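PDB 1GXM: pectate lyase from Cellvibrio cellulosa, which probably cleaves polygalacturonic acid by anti-beta-elimination, this chain being the catalytic module of a larger family 10 polysaccharide lyase. Local coordinates for residues Ala224-Gln229 / Glu236-Ala241. Numbering follows the deposited sequence.
Unlike the reference sequence in segment 236-241: Gln237 (reference Arg).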
loop_
_atom_site.group_PDB
_atom_site.type_symbol
_atom_site.label_atom_id
_atom_site.label_comp_id
_atom_site.label_asym_id
_atom_site.label_seq_id
_atom_site.Cartn_x
_atom_site.Cartn_y
_atom_site.Cartn_z
ATOM N N ALA A 224 6.144 4.048 -5.194
ATOM C CA ALA A 224 5.724 3.476 -6.458
ATOM C C ALA A 224 4.458 4.191 -6.940
ATOM O O ALA A 224 4.349 4.554 -8.109
ATOM C CB ALA A 224 5.483 2.001 -6.299
ATOM N N PHE A 225 3.496 4.406 -6.054
ATOM C CA PHE A 225 2.315 5.169 -6.434
ATOM C C PHE A 225 2.679 6.575 -6.906
ATOM O O PHE A 225 2.191 7.034 -7.931
ATOM C CB PHE A 225 1.300 5.285 -5.304
ATOM C CG PHE A 225 0.294 6.331 -5.587
ATOM C CD1 PHE A 225 -0.636 6.152 -6.589
ATOM C CD2 PHE A 225 0.370 7.550 -4.951
ATOM C CE1 PHE A 225 -1.501 7.182 -6.926
ATOM C CE2 PHE A 225 -0.474 8.567 -5.292
ATOM C CZ PHE A 225 -1.424 8.369 -6.265
ATOM N N LEU A 226 3.509 7.273 -6.156
ATOM C CA LEU A 226 3.900 8.621 -6.563
ATOM C C LEU A 226 4.541 8.636 -7.920
ATOM O O LEU A 226 4.346 9.583 -8.675
ATOM C CB LEU A 226 4.815 9.277 -5.546
ATOM C CG LEU A 226 4.155 9.697 -4.245
ATOM C CD1 LEU A 226 5.265 10.219 -3.327
ATOM C CD2 LEU A 226 3.063 10.736 -4.418
ATOM N N MET A 227 5.278 7.588 -8.244
ATOM C CA MET A 227 5.951 7.474 -9.509
ATOM C C MET A 227 4.993 7.208 -10.677
ATOM O O MET A 227 5.425 7.293 -11.822
ATOM C CB MET A 227 7.045 6.415 -9.422
ATOM C CG MET A 227 8.196 6.893 -8.586
ATOM S SD MET A 227 9.405 5.651 -8.198
ATOM C CE MET A 227 10.547 5.797 -9.555
ATOM N N THR A 228 3.726 6.907 -10.402
ATOM C CA THR A 228 2.726 6.798 -11.462
ATOM C C THR A 228 2.144 8.176 -11.805
ATOM O O THR A 228 1.448 8.311 -12.806
ATOM C CB THR A 228 1.538 5.873 -11.098
ATOM O OG1 THR A 228 0.732 6.496 -10.078
ATOM C CG2 THR A 228 1.979 4.481 -10.566
ATOM N N GLN A 229 2.370 9.165 -10.952
ATOM C CA GLN A 229 1.745 10.476 -11.095
ATOM C C GLN A 229 2.554 11.400 -11.977
ATOM O O GLN A 229 3.754 11.198 -12.170
ATOM C CB GLN A 229 1.550 11.107 -9.717
ATOM C CG GLN A 229 0.608 10.314 -8.860
ATOM C CD GLN A 229 -0.742 10.170 -9.557
ATOM O OE1 GLN A 229 -1.464 11.153 -9.695
ATOM N NE2 GLN A 229 -1.053 8.978 -10.044
ATOM N N GLU A 236 8.488 15.061 -7.841
ATOM C CA GLU A 236 9.813 14.570 -8.132
ATOM C C GLU A 236 10.707 14.698 -6.901
ATOM O O GLU A 236 11.438 13.777 -6.559
ATOM C CB GLU A 236 10.421 15.297 -9.342
ATOM C CG GLU A 236 11.867 14.887 -9.556
ATOM C CD GLU A 236 12.474 15.394 -10.845
ATOM O OE1 GLU A 236 11.827 16.201 -11.517
ATOM O OE2 GLU A 236 13.606 15.004 -11.176
ATOM N N GLN A 237 10.647 15.836 -6.236
ATOM C CA GLN A 237 11.412 16.037 -5.026
ATOM C C GLN A 237 11.043 14.999 -3.953
ATOM O O GLN A 237 11.914 14.434 -3.301
ATOM C CB GLN A 237 11.150 17.428 -4.462
ATOM C CG GLN A 237 11.867 17.618 -3.122
ATOM C CD GLN A 237 11.662 18.976 -2.521
ATOM O OE1 GLN A 237 12.546 19.820 -2.604
ATOM N NE2 GLN A 237 10.512 19.194 -1.901
ATOM N N ALA A 238 9.758 14.764 -3.780
ATOM C CA ALA A 238 9.285 13.806 -2.778
ATOM C C ALA A 238 9.800 12.412 -3.077
ATOM O O ALA A 238 10.229 11.688 -2.192
ATOM C CB ALA A 238 7.756 13.786 -2.722
ATOM N N VAL A 239 9.700 12.005 -4.329
ATOM C CA VAL A 239 10.112 10.686 -4.723
ATOM C C VAL A 239 11.612 10.558 -4.586
ATOM O O VAL A 239 12.101 9.588 -4.054
ATOM C CB VAL A 239 9.684 10.344 -6.144
ATOM C CG1 VAL A 239 10.279 9.006 -6.577
ATOM C CG2 VAL A 239 8.177 10.303 -6.224
ATOM N N ARG A 240 12.348 11.523 -5.091
ATOM C CA ARG A 240 13.801 11.466 -4.989
ATOM C C ARG A 240 14.224 11.414 -3.539
ATOM O O ARG A 240 15.155 10.690 -3.192
ATOM C CB ARG A 240 14.456 12.651 -5.671
ATOM C CG ARG A 240 14.428 12.560 -7.155
ATOM C CD ARG A 240 15.080 13.775 -7.791
ATOM N NE ARG A 240 15.164 13.692 -9.238
ATOM C CZ ARG A 240 16.096 13.038 -9.908
ATOM N NH1 ARG A 240 17.052 12.379 -9.264
ATOM N NH2 ARG A 240 16.067 13.043 -11.234
ATOM N N ALA A 241 13.542 12.135 -2.659
ATOM C CA ALA A 241 13.909 12.108 -1.248
ATOM C C ALA A 241 13.613 10.742 -0.653
ATOM O O ALA A 241 14.397 10.212 0.114
ATOM C CB ALA A 241 13.161 13.154 -0.481
#
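Leu226 faces Val239 with 6.8 Å between their CA atoms, the closest such pair between segment 224-229, on helix 219-226, and segment 236-241, on helix 233-246. From Leu226 to Gln229 the chain forms a type I turn, beginning the short link to the second helix. Phe225 O takes two bonds here, from Thr228 N and from Thr228 OG1 at 2.7 Å, the hydroxyl lying in the carbonyl plane. Val239 divides its two methyls between neighbouring residues. Val239 CG2 meets Leu226 CB at 3.6 Å, the two side chains running antiparallel alongside one another, while Leu226 CD1 reaches on to Ala238 CB at 4.4 Å. Val239 CG1, anti to the backbone N (chi1 173°), rests on Met227 CG at 3.6 Å and on Met227 SD at 3.8 Å. The methionine chain bends about its CG-SD bond (chi3 90°); its side chain also packs on Ile322, Phe325 and Val329 of helix 318-329. On the second helix, Arg240 forms a salt bridge with Glu236, NE (2.8 Å) and NH2 both converging on OE2, and Arg12 pairs with the other carboxylate oxygen. Two helices consecutive in the chain thus pack across a short connection, closing a buried apolar seam in the helical part of the pectic acid lyase catalytic module.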